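Local coordinates for protein putative alcohol dehydrogenase (Sinorhizobium meliloti, PDB 4J6F) that probably oxidises alcohols with a nicotinamide cofactor, as a putative zinc-type alcohol dehydrogenase of the medium-chain dehydrogenase/reductase family, at residues 35-40 with 46-51; 54-59 with 163-168; 76-81 with 367-372; 355-358 with 362-365. All coordinates share one frame; numbering follows the deposited sequence.

Contact 1: residues 35-40 with 46-51; sequences TAVLLT and EKLVYS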
loop_
_atom_site.group_PDB
_atom_site.type_symbol
_atom_site.label_atom_id
_atom_site.label_comp_id
_atom_site.label_asym_id
_atom_site.label_seq_id
_atom_site.Cartn_x
_atom_site.Cartn_y
_atom_site.Cartn_z
ATOM N N THR A 35 32.463 26.504 15.480
ATOM C CA THR A 35 32.145 26.675 14.076
ATOM C C THR A 35 30.992 25.744 13.716
ATOM O O THR A 35 30.936 24.602 14.188
ATOM C CB THR A 35 33.385 26.338 13.234
ATOM O OG1 THR A 35 34.384 27.335 13.463
ATOM C CG2 THR A 35 33.069 26.311 11.775
ATOM N N ALA A 36 30.057 26.237 12.911
ATOM C CA ALA A 36 28.926 25.427 12.457
ATOM C C ALA A 36 28.314 26.039 11.225
ATOM O O ALA A 36 28.384 27.258 11.025
ATOM C CB ALA A 36 27.863 25.296 13.540
ATOM N N VAL A 37 27.715 25.185 10.398
ATOM C CA VAL A 37 26.954 25.650 9.255
ATOM C C VAL A 37 25.507 25.740 9.697
ATOM O O VAL A 37 24.919 24.745 10.112
ATOM C CB VAL A 37 27.128 24.731 8.040
ATOM C CG1 VAL A 37 26.097 25.062 6.971
ATOM C CG2 VAL A 37 28.547 24.849 7.495
ATOM N N LEU A 38 24.967 26.954 9.627
ATOM C CA LEU A 38 23.624 27.269 10.104
ATOM C C LEU A 38 22.625 27.387 8.966
ATOM O O LEU A 38 22.882 28.082 7.971
ATOM C CB LEU A 38 23.628 28.593 10.877
ATOM C CG LEU A 38 24.434 28.718 12.180
ATOM C CD1 LEU A 38 24.304 30.129 12.732
ATOM C CD2 LEU A 38 23.971 27.694 13.214
ATOM N N LEU A 39 21.488 26.708 9.120
ATOM C CA LEU A 39 20.336 26.920 8.261
ATOM C C LEU A 39 19.471 28.026 8.868
ATOM O O LEU A 39 19.015 27.904 10.001
ATOM C CB LEU A 39 19.539 25.634 8.129
ATOM C CG LEU A 39 18.229 25.735 7.355
ATOM C CD1 LEU A 39 18.527 25.936 5.882
ATOM C CD2 LEU A 39 17.391 24.483 7.560
ATOM N N THR A 40 19.238 29.091 8.102
ATOM C CA THR A 40 18.667 30.338 8.627
ATOM C C THR A 40 17.240 30.628 8.158
ATOM O O THR A 40 16.636 31.613 8.574
ATOM C CB THR A 40 19.560 31.541 8.268
ATOM O OG1 THR A 40 19.569 31.722 6.849
ATOM C CG2 THR A 40 20.987 31.315 8.740
ATOM N N GLU A 46 22.285 30.057 -0.185
ATOM C CA GLU A 46 22.628 31.277 0.558
ATOM C C GLU A 46 21.999 31.318 1.960
ATOM O O GLU A 46 22.454 32.080 2.820
ATOM C CB GLU A 46 22.339 32.548 -0.257
ATOM C CG GLU A 46 20.879 33.008 -0.289
ATOM C CD GLU A 46 19.989 32.244 -1.274
ATOM O OE1 GLU A 46 18.753 32.445 -1.194
ATOM O OE2 GLU A 46 20.494 31.457 -2.124
ATOM N N LYS A 47 20.985 30.476 2.183
ATOM C CA LYS A 47 20.405 30.267 3.516
ATOM C C LYS A 47 21.302 29.433 4.459
ATOM O O LYS A 47 21.036 29.349 5.665
ATOM C CB LYS A 47 19.007 29.641 3.424
ATOM C CG LYS A 47 17.961 30.452 2.659
ATOM C CD LYS A 47 17.641 31.793 3.318
ATOM C CE LYS A 47 16.768 32.656 2.412
ATOM N NZ LYS A 47 16.089 33.780 3.119
ATOM N N LEU A 48 22.366 28.832 3.926
ATOM C CA LEU A 48 23.338 28.129 4.773
ATOM C C LEU A 48 24.539 29.010 5.073
ATOM O O LEU A 48 25.373 29.220 4.201
ATOM C CB LEU A 48 23.818 26.823 4.130
ATOM C CG LEU A 48 22.796 25.735 3.782
ATOM C CD1 LEU A 48 23.404 24.794 2.754
ATOM C CD2 LEU A 48 22.276 24.979 5.004
ATOM N N VAL A 49 24.637 29.500 6.308
ATOM C CA VAL A 49 25.739 30.385 6.707
ATOM C C VAL A 49 26.776 29.674 7.577
ATOM O O VAL A 49 26.442 29.100 8.619
ATOM C CB VAL A 49 25.219 31.637 7.447
ATOM C CG1 VAL A 49 26.357 32.609 7.721
ATOM C CG2 VAL A 49 24.130 32.318 6.632
ATOM N N TYR A 50 28.031 29.718 7.134
ATOM C CA TYR A 50 29.157 29.194 7.897
ATOM C C TYR A 50 29.474 30.183 8.999
ATOM O O TYR A 50 29.871 31.313 8.709
ATOM C CB TYR A 50 30.361 29.049 6.972
ATOM C CG TYR A 50 31.584 28.408 7.587
ATOM C CD1 TYR A 50 31.584 27.058 7.947
ATOM C CD2 TYR A 50 32.760 29.138 7.763
ATOM C CE1 TYR A 50 32.711 26.457 8.491
ATOM C CE2 TYR A 50 33.892 28.552 8.310
ATOM C CZ TYR A 50 33.872 27.211 8.675
ATOM O OH TYR A 50 35.003 26.618 9.224
ATOM N N SER A 51 29.296 29.783 10.257
ATOM C CA SER A 51 29.518 30.712 11.380
ATOM C C SER A 51 30.646 30.291 12.287
ATOM O O SER A 51 30.889 29.098 12.474
ATOM C CB SER A 51 28.254 30.908 12.199
ATOM O OG SER A 51 27.171 31.170 11.331
#
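This is a beta hairpin, in which Ala36 and Leu38 of strand 33-39 pair antiparallel with Ser51 and Val49 of strand 48-51. Ala36 and Ser51 exchange two backbone bonds, the shorter from Ser51 N to Ala36 O (2.8 Å). Leu38 and Val49 form the next hydrogen-bonded pair, Leu38 N to Val49 O at 2.8 Å. Near the turn, Lys47 O is gripped twice by one residue, Thr40, through its N (3.0 Å) and its OG1 (3.0 Å); a threonine suits this place because chi1 of 65° sets OG1 between the backbone N and the carbonyl carbon, where it reaches the same acceptor as the N-H.

Val37, Leu39, Leu48 and Tyr50 share one face. Val37 sends CG2 against the edge of the Tyr50 ring, 3.8 Å from CD1 and near the ring plane, while Leu39 CD1 meets Leu48 CD2 at 4.0 Å. With CG anti to its backbone N (chi1 -175°), Tyr50 extends beside strand 33-39 to Thr35 CG2, which approaches the ring obliquely. An alanine in place of Tyr50 is likely to leave both methyls without an aromatic neighbour and to open a gap on this face. Phe361 of helix 361-370 covers Val37 and Leu48. The arrangement is that of a two-stranded antiparallel hairpin with one face, that of Val37 and Leu48, packed on a helix.

Contact 2: residues 54-59 with 163-168; sequences VPVPAP and AEYMAL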
loop_
_atom_site.group_PDB
_atom_site.type_symbol
_atom_site.label_atom_id
_atom_site.label_comp_id
_atom_site.label_asym_id
_atom_site.label_seq_id
_atom_site.Cartn_x
_atom_site.Cartn_y
_atom_site.Cartn_z
ATOM N N VAL A 54 29.309 30.186 17.378
ATOM C CA VAL A 54 28.023 29.617 17.751
ATOM C C VAL A 54 28.155 28.963 19.117
ATOM O O VAL A 54 29.125 28.263 19.364
ATOM C CB VAL A 54 27.632 28.529 16.739
ATOM C CG1 VAL A 54 26.226 28.020 16.992
ATOM C CG2 VAL A 54 27.777 29.047 15.324
ATOM N N PRO A 55 27.211 29.195 20.022
ATOM C CA PRO A 55 27.385 28.621 21.361
ATOM C C PRO A 55 27.548 27.103 21.303
ATOM O O PRO A 55 26.800 26.432 20.585
ATOM C CB PRO A 55 26.083 28.997 22.092
ATOM C CG PRO A 55 25.493 30.121 21.313
ATOM C CD PRO A 55 25.924 29.909 19.887
ATOM N N VAL A 56 28.541 26.584 22.028
ATOM C CA VAL A 56 28.717 25.146 22.186
ATOM C C VAL A 56 27.634 24.713 23.157
ATOM O O VAL A 56 27.492 25.314 24.218
ATOM C CB VAL A 56 30.116 24.793 22.744
ATOM C CG1 VAL A 56 30.174 23.344 23.230
ATOM C CG2 VAL A 56 31.188 25.045 21.694
ATOM N N PRO A 57 26.842 23.692 22.791
ATOM C CA PRO A 57 25.754 23.312 23.700
ATOM C C PRO A 57 26.288 22.654 24.963
ATOM O O PRO A 57 27.397 22.113 24.960
ATOM C CB PRO A 57 24.913 22.337 22.873
ATOM C CG PRO A 57 25.827 21.837 21.809
ATOM C CD PRO A 57 26.840 22.908 21.542
ATOM N N ALA A 58 25.515 22.739 26.038
ATOM C CA ALA A 58 25.872 22.108 27.305
ATOM C C ALA A 58 24.998 20.874 27.480
ATOM O O ALA A 58 23.769 20.993 27.473
ATOM C CB ALA A 58 25.662 23.074 28.462
ATOM N N PRO A 59 25.617 19.683 27.634
ATOM C CA PRO A 59 24.812 18.469 27.798
ATOM C C PRO A 59 23.869 18.581 28.999
ATOM O O PRO A 59 24.315 18.820 30.130
ATOM C CB PRO A 59 25.857 17.370 28.012
ATOM C CG PRO A 59 27.079 18.095 28.479
ATOM C CD PRO A 59 27.058 19.403 27.745
ATOM N N ALA A 163 28.578 20.784 12.629
ATOM C CA ALA A 163 29.150 21.634 13.662
ATOM C C ALA A 163 30.332 20.874 14.271
ATOM O O ALA A 163 30.533 19.687 13.944
ATOM C CB ALA A 163 28.107 21.922 14.718
ATOM N N GLU A 164 31.118 21.542 15.128
ATOM C CA GLU A 164 32.272 20.902 15.796
ATOM C C GLU A 164 31.862 20.057 17.013
ATOM O O GLU A 164 32.576 19.126 17.390
ATOM C CB GLU A 164 33.321 21.928 16.209
ATOM C CG GLU A 164 33.984 22.629 15.038
ATOM C CD GLU A 164 34.943 23.743 15.452
ATOM O OE1 GLU A 164 34.600 24.589 16.317
ATOM O OE2 GLU A 164 36.051 23.780 14.884
ATOM N N TYR A 165 30.714 20.382 17.608
ATOM C CA TYR A 165 30.213 19.690 18.790
ATOM C C TYR A 165 28.717 19.478 18.699
ATOM O O TYR A 165 28.013 20.267 18.082
ATOM C CB TYR A 165 30.547 20.482 20.055
ATOM C CG TYR A 165 32.025 20.641 20.272
ATOM C CD1 TYR A 165 32.764 19.633 20.888
ATOM C CD2 TYR A 165 32.694 21.785 19.839
ATOM C CE1 TYR A 165 34.129 19.758 21.072
ATOM C CE2 TYR A 165 34.063 21.917 20.024
ATOM C CZ TYR A 165 34.767 20.897 20.639
ATOM O OH TYR A 165 36.117 21.014 20.836
HETATM N N MSE A 166 28.220 18.415 19.316
HETATM C CA MSE A 166 26.793 18.131 19.273
HETATM C C MSE A 166 26.351 17.533 20.573
HETATM O O MSE A 166 27.037 16.663 21.138
HETATM C CB MSE A 166 26.523 17.170 18.121
HETATM C CG MSE A 166 25.040 16.993 17.830
HETATM SE SE MSE A 166 24.868 15.488 16.572
HETATM C CE MSE A 166 22.998 15.032 16.970
ATOM N N ALA A 167 25.207 18.011 21.062
ATOM C CA ALA A 167 24.541 17.422 22.227
ATOM C C ALA A 167 23.558 16.359 21.753
ATOM O O ALA A 167 22.973 16.504 20.682
ATOM C CB ALA A 167 23.810 18.500 23.009
ATOM N N LEU A 168 23.382 15.293 22.528
ATOM C CA LEU A 168 22.393 14.251 22.205
ATOM C C LEU A 168 22.205 13.314 23.378
ATOM O O LEU A 168 23.110 13.177 24.191
ATOM C CB LEU A 168 22.823 13.434 20.988
ATOM C CG LEU A 168 24.092 12.611 21.133
ATOM C CD1 LEU A 168 23.912 11.253 20.480
ATOM C CD2 LEU A 168 25.265 13.357 20.535
#
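Glu164 OE1 accepts a hydrogen bond from Thr35 N, a polar tie one residue before Tyr165, which meets Val56 across the contact as Ala167 meets Pro57. Backbone bonds join Glu164 to Thr35 and Val56 to Lys32, so both segments are anchored to strand 33-39 and the chain just before it, and are not hydrogen-bonded to each other.

Between the two segments the touching groups are apolar. Val56 CG2 comes obliquely to the Tyr165 ring, 4.0 Å from CD2. Its other methyl, CG1, stands anti to the backbone N (chi1 166°), which leaves CG2 as the branch that meets the ring. The beta-branched valine suits this place because it sets a methyl, close to its own backbone, near the CD2 corner of the ring. Two residues further along strand 165-169, Pro57 and Ala167 meet: Pro57 CB is 4.0 Å from Ala167 CB, and Pro57 CG lies 3.9 Å from Ala167 N. The small alanine lets the pyrrolidine ring settle close to the strand backbone.

Met34 of strand 33-39 touches both Val56 and Pro57, and Leu65 of strand 63-72 also packs on Pro57. Lacking an N-H, Pro57 cannot donate a backbone bond to strand 165-169, which suits a chain leaving its sheet. The chemistry therefore implies a modest join, 200 Å² in all, that rests on shape and apolar burial.

Contact 3: residues 76-81 with 367-372; sequences TDVWVR and DFMAKN
Helix 75-82 and the end of helix 361-370 meet here in a small buried contact of mainly apolar packing, made by Val78 and Arg81 on one side and Phe368 and Met369 on the other. Val78 is the centre of it, for its two methyls take different partners. CG2 meets the edge of the Phe368 ring near the ring plane, 3.8 Å from CD2. CG1, anti to the backbone N (chi1 172°), reaches instead to the terminal methyl of Met369, with CE at 3.7 Å. A valine suits the spot because its forked side chain fills the space between an aromatic edge and the flexible end of Met369, present here as selenomethionine.

Met369 bends at its last torsion (chi3 114°), and CE also touches Arg81 NH2 at 3.7 Å, arriving at the edge of the guanidinium group. That group is held by partners outside the two segments: Arg81 NE donates to Gly43 O, and NH1 makes a weak bond to Gln365 OE1. The arginine can thus lend an apolar neighbour its edge while NE stays bonded.

Lys371, which leaves the helix with positive phi, turns back so that NZ sits over one face of the Phe368 ring, 3.3 Å above its plane and offset toward the rim; NZ donates to Asn75 OD1 and, weakly, to Phe368 O. Among its neighbours, helix 361-370 is flanked by helix 75-82, where Gln365, one turn before Met369, touches Asp77 and Val78, and it follows strand 352-357 in the chain.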
loop_
_atom_site.group_PDB
_atom_site.type_symbol
_atom_site.label_atom_id
_atom_site.label_comp_id
_atom_site.label_asym_id
_atom_site.label_seq_id
_atom_site.Cartn_x
_atom_site.Cartn_y
_atom_site.Cartn_z
ATOM N N THR A 76 17.327 14.592 2.865
ATOM C CA THR A 76 16.512 15.355 3.782
ATOM C C THR A 76 17.160 16.698 4.144
ATOM O O THR A 76 16.447 17.658 4.397
ATOM C CB THR A 76 16.150 14.520 5.016
ATOM O OG1 THR A 76 15.096 15.162 5.722
ATOM C CG2 THR A 76 17.348 14.333 5.936
ATOM N N ASP A 77 18.501 16.766 4.134
ATOM C CA ASP A 77 19.250 18.036 4.283
ATOM C C ASP A 77 18.702 19.096 3.349
ATOM O O ASP A 77 18.373 20.216 3.758
ATOM C CB ASP A 77 20.718 17.858 3.874
ATOM C CG ASP A 77 21.504 16.928 4.790
ATOM O OD1 ASP A 77 20.948 16.409 5.791
ATOM O OD2 ASP A 77 22.705 16.725 4.478
ATOM N N VAL A 78 18.634 18.704 2.076
ATOM C CA VAL A 78 18.290 19.561 0.961
ATOM C C VAL A 78 16.808 19.888 1.015
ATOM O O VAL A 78 16.427 21.056 1.020
ATOM C CB VAL A 78 18.645 18.872 -0.381
ATOM C CG1 VAL A 78 18.111 19.648 -1.569
ATOM C CG2 VAL A 78 20.143 18.722 -0.521
ATOM N N TRP A 79 15.972 18.861 1.079
ATOM C CA TRP A 79 14.532 19.089 1.098
ATOM C C TRP A 79 14.040 19.910 2.283
ATOM O O TRP A 79 13.145 20.739 2.116
ATOM C CB TRP A 79 13.757 17.781 0.959
ATOM C CG TRP A 79 13.896 17.181 -0.417
ATOM C CD1 TRP A 79 13.974 17.855 -1.633
ATOM C CD2 TRP A 79 13.955 15.797 -0.732
ATOM N NE1 TRP A 79 14.093 16.954 -2.672
ATOM C CE2 TRP A 79 14.076 15.686 -2.145
ATOM C CE3 TRP A 79 13.917 14.637 0.036
ATOM C CZ2 TRP A 79 14.158 14.453 -2.791
ATOM C CZ3 TRP A 79 14.001 13.401 -0.610
ATOM C CH2 TRP A 79 14.116 13.321 -2.010
ATOM N N VAL A 80 14.626 19.722 3.463
ATOM C CA VAL A 80 14.252 20.559 4.600
ATOM C C VAL A 80 14.605 22.018 4.302
ATOM O O VAL A 80 13.810 22.910 4.556
ATOM C CB VAL A 80 14.896 20.087 5.915
ATOM C CG1 VAL A 80 14.805 21.150 6.993
ATOM C CG2 VAL A 80 14.238 18.808 6.394
ATOM N N ARG A 81 15.784 22.254 3.735
ATOM C CA ARG A 81 16.225 23.612 3.446
ATOM C C ARG A 81 15.312 24.249 2.420
ATOM O O ARG A 81 14.881 25.380 2.601
ATOM C CB ARG A 81 17.660 23.606 2.948
ATOM C CG ARG A 81 18.294 24.975 2.762
ATOM C CD ARG A 81 19.530 24.844 1.890
ATOM N NE ARG A 81 19.116 24.752 0.495
ATOM C CZ ARG A 81 19.658 23.952 -0.418
ATOM N NH1 ARG A 81 20.664 23.152 -0.108
ATOM N NH2 ARG A 81 19.185 23.956 -1.658
ATOM N N ASP A 367 27.811 19.376 -5.059
ATOM C CA ASP A 367 28.186 18.034 -5.463
ATOM C C ASP A 367 27.152 17.017 -5.037
ATOM O O ASP A 367 26.836 16.104 -5.794
ATOM C CB ASP A 367 29.552 17.684 -4.909
ATOM C CG ASP A 367 30.662 18.368 -5.665
ATOM O OD1 ASP A 367 30.359 19.234 -6.525
ATOM O OD2 ASP A 367 31.839 18.042 -5.402
ATOM N N PHE A 368 26.601 17.187 -3.840
ATOM C CA PHE A 368 25.576 16.271 -3.353
ATOM C C PHE A 368 24.344 16.241 -4.246
ATOM O O PHE A 368 23.798 15.177 -4.514
ATOM C CB PHE A 368 25.148 16.619 -1.946
ATOM C CG PHE A 368 24.108 15.695 -1.407
ATOM C CD1 PHE A 368 24.456 14.429 -0.961
ATOM C CD2 PHE A 368 22.773 16.077 -1.368
ATOM C CE1 PHE A 368 23.501 13.563 -0.473
ATOM C CE2 PHE A 368 21.806 15.218 -0.883
ATOM C CZ PHE A 368 22.174 13.955 -0.435
HETATM N N MSE A 369 23.912 17.415 -4.702
HETATM C CA MSE A 369 22.705 17.528 -5.501
HETATM C C MSE A 369 22.947 17.001 -6.885
HETATM O O MSE A 369 22.026 16.503 -7.519
HETATM C CB MSE A 369 22.250 18.976 -5.553
HETATM C CG MSE A 369 21.456 19.407 -4.317
HETATM SE SE MSE A 369 21.309 21.384 -4.234
HETATM C CE MSE A 369 19.373 21.604 -4.479
ATOM N N ALA A 370 24.175 17.089 -7.383
ATOM C CA ALA A 370 24.449 16.631 -8.754
ATOM C C ALA A 370 24.369 15.110 -8.874
ATOM O O ALA A 370 23.948 14.594 -9.910
ATOM C CB ALA A 370 25.784 17.160 -9.273
ATOM N N LYS A 371 24.765 14.402 -7.813
ATOM C CA LYS A 371 24.744 12.934 -7.784
ATOM C C LYS A 371 25.639 12.256 -8.822
ATOM O O LYS A 371 25.325 11.142 -9.264
ATOM C CB LYS A 371 23.321 12.401 -7.943
ATOM C CG LYS A 371 22.291 13.042 -7.039
ATOM C CD LYS A 371 22.284 12.416 -5.672
ATOM C CE LYS A 371 20.995 12.770 -4.965
ATOM N NZ LYS A 371 21.232 13.068 -3.525
ATOM N N ASN A 372 26.733 12.911 -9.216
ATOM C CA ASN A 372 27.752 12.268 -10.052
ATOM C C ASN A 372 28.793 11.594 -9.191
ATOM O O ASN A 372 29.985 11.929 -9.253
ATOM C CB ASN A 372 28.395 13.264 -10.999
ATOM C CG ASN A 372 27.383 13.911 -11.907
ATOM O OD1 ASN A 372 26.538 13.236 -12.493
ATOM N ND2 ASN A 372 27.443 15.228 -12.013
#

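Contact 4: residues 355-358 with 362-365; sequences VYPL and HRAQ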
loop_
_atom_site.group_PDB
_atom_site.type_symbol
_atom_site.label_atom_id
_atom_site.label_comp_id
_atom_site.label_asym_id
_atom_site.label_seq_id
_atom_site.Cartn_x
_atom_site.Cartn_y
_atom_site.Cartn_z
ATOM N N VAL A 355 34.803 13.302 0.478
ATOM C CA VAL A 355 34.906 13.924 1.784
ATOM C C VAL A 355 35.092 15.418 1.642
ATOM O O VAL A 355 35.907 15.868 0.845
ATOM C CB VAL A 355 36.107 13.359 2.538
ATOM C CG1 VAL A 355 36.256 14.040 3.892
ATOM C CG2 VAL A 355 35.973 11.851 2.679
ATOM N N TYR A 356 34.346 16.192 2.416
ATOM C CA TYR A 356 34.407 17.650 2.307
ATOM C C TYR A 356 34.642 18.311 3.668
ATOM O O TYR A 356 34.096 17.860 4.676
ATOM C CB TYR A 356 33.119 18.196 1.663
ATOM C CG TYR A 356 32.824 17.660 0.271
ATOM C CD1 TYR A 356 32.296 16.380 0.093
ATOM C CD2 TYR A 356 33.070 18.433 -0.862
ATOM C CE1 TYR A 356 32.041 15.876 -1.170
ATOM C CE2 TYR A 356 32.811 17.945 -2.130
ATOM C CZ TYR A 356 32.298 16.666 -2.281
ATOM O OH TYR A 356 32.035 16.165 -3.541
ATOM N N PRO A 357 35.466 19.373 3.707
ATOM C CA PRO A 357 35.599 20.131 4.950
ATOM C C PRO A 357 34.336 20.937 5.248
ATOM O O PRO A 357 33.680 21.418 4.331
ATOM C CB PRO A 357 36.781 21.071 4.662
ATOM C CG PRO A 357 36.794 21.216 3.178
ATOM C CD PRO A 357 36.375 19.872 2.656
ATOM N N LEU A 358 34.005 21.095 6.522
ATOM C CA LEU A 358 32.838 21.885 6.919
ATOM C C LEU A 358 32.872 23.291 6.304
ATOM O O LEU A 358 31.841 23.835 5.920
ATOM C CB LEU A 358 32.735 21.947 8.449
ATOM C CG LEU A 358 31.494 22.572 9.086
ATOM C CD1 LEU A 358 30.226 21.818 8.725
ATOM C CD2 LEU A 358 31.657 22.619 10.595
ATOM N N HIS A 362 29.086 24.597 0.785
ATOM C CA HIS A 362 28.390 24.962 -0.439
ATOM C C HIS A 362 28.850 24.074 -1.583
ATOM O O HIS A 362 28.027 23.578 -2.362
ATOM C CB HIS A 362 28.556 26.455 -0.743
ATOM C CG HIS A 362 27.804 27.343 0.206
ATOM N ND1 HIS A 362 26.897 28.292 -0.216
ATOM C CD2 HIS A 362 27.804 27.405 1.562
ATOM C CE1 HIS A 362 26.383 28.909 0.836
ATOM N NE2 HIS A 362 26.912 28.384 1.925
ATOM N N ARG A 363 30.157 23.831 -1.648
ATOM C CA ARG A 363 30.714 22.952 -2.666
ATOM C C ARG A 363 30.218 21.525 -2.428
ATOM O O ARG A 363 29.847 20.827 -3.377
ATOM C CB ARG A 363 32.242 23.016 -2.659
ATOM C CG ARG A 363 32.902 22.398 -3.882
ATOM C CD ARG A 363 34.422 22.372 -3.750
ATOM N NE ARG A 363 34.914 21.017 -3.499
ATOM C CZ ARG A 363 35.507 20.614 -2.375
ATOM N NH1 ARG A 363 35.907 19.349 -2.248
ATOM N NH2 ARG A 363 35.703 21.467 -1.377
ATOM N N ALA A 364 30.192 21.114 -1.157
ATOM C CA ALA A 364 29.715 19.784 -0.768
ATOM C C ALA A 364 28.279 19.522 -1.201
ATOM O O ALA A 364 27.974 18.470 -1.766
ATOM C CB ALA A 364 29.835 19.596 0.725
ATOM N N GLN A 365 27.387 20.473 -0.940
ATOM C CA GLN A 365 25.985 20.242 -1.238
ATOM C C GLN A 365 25.659 20.381 -2.730
ATOM O O GLN A 365 24.693 19.768 -3.225
ATOM C CB GLN A 365 25.087 21.128 -0.391
ATOM C CG GLN A 365 23.650 20.672 -0.440
ATOM C CD GLN A 365 22.943 20.929 0.848
ATOM O OE1 GLN A 365 22.629 22.066 1.166
ATOM N NE2 GLN A 365 22.691 19.870 1.607
#
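Tyr356 lays its ring against Ala364, whose CA lies over one ring face as a CH-pi contact, 3.9 Å from the centroid and 21° off the ring normal. Ala364 CB adds to it, 3.6 Å from Tyr356 CG. The small alanine lets the helix backbone come close to the ring. Arg363 is the second partner: Tyr356 CD2 lies over one face of its guanidinium group, offset toward the rim, and the two flat groups are inclined by 41°. NH1 is the nitrogen nearest the ring, coming obliquely to within 3.3 Å of CD2. The side chains cross at about a right angle, Arg363 reaching over by a bend at chi3 (107°). Pro357 CD lies at the guanidinium edge.

Beyond this shell, Glu360 makes a salt bridge with Arg363 NH2 and so steadies the guanidinium where it meets the ring. Tyr356 OH is hydrogen-bonded to OD2 of Asp367, further along the helix, and this fixes the far end of the ring, while backbone bonds from Tyr356 to Val378 and Val380 hold its strand.

A valine in place of Tyr356 would remove the ring face and the hydroxyl together, and is likely to leave Ala364 with a gap and Asp367 without its mate. A large aromatic from a strand lying on a small helical residue joins strand 352-357 to helix 361-370, the first half of a beta-alpha-beta crossover that ends in the parallel strand 376-380.

Contacts 1, 3 and 4 lie close together around helix 361-370, their centres 11 to 15 Å apart; contact 2 lies beyond contact 1, about 15 Å from it and about 24 Å from contact 3, centre to centre. Contact 1 closes before the others open. The segments of contacts 2 and 3 alternate along the chain, and contact 4 falls between the two segments of contact 3, with which it shares helix 361-370. Contacts 1 and 2 reach one three-stranded sheet, in which 33-39 and 53-55 are neighbours, and His362 NE2 bonds Leu48 O between contacts 4 and 1. The N-terminal hairpin and the late helix, far apart in sequence, are thereby built into one compact region.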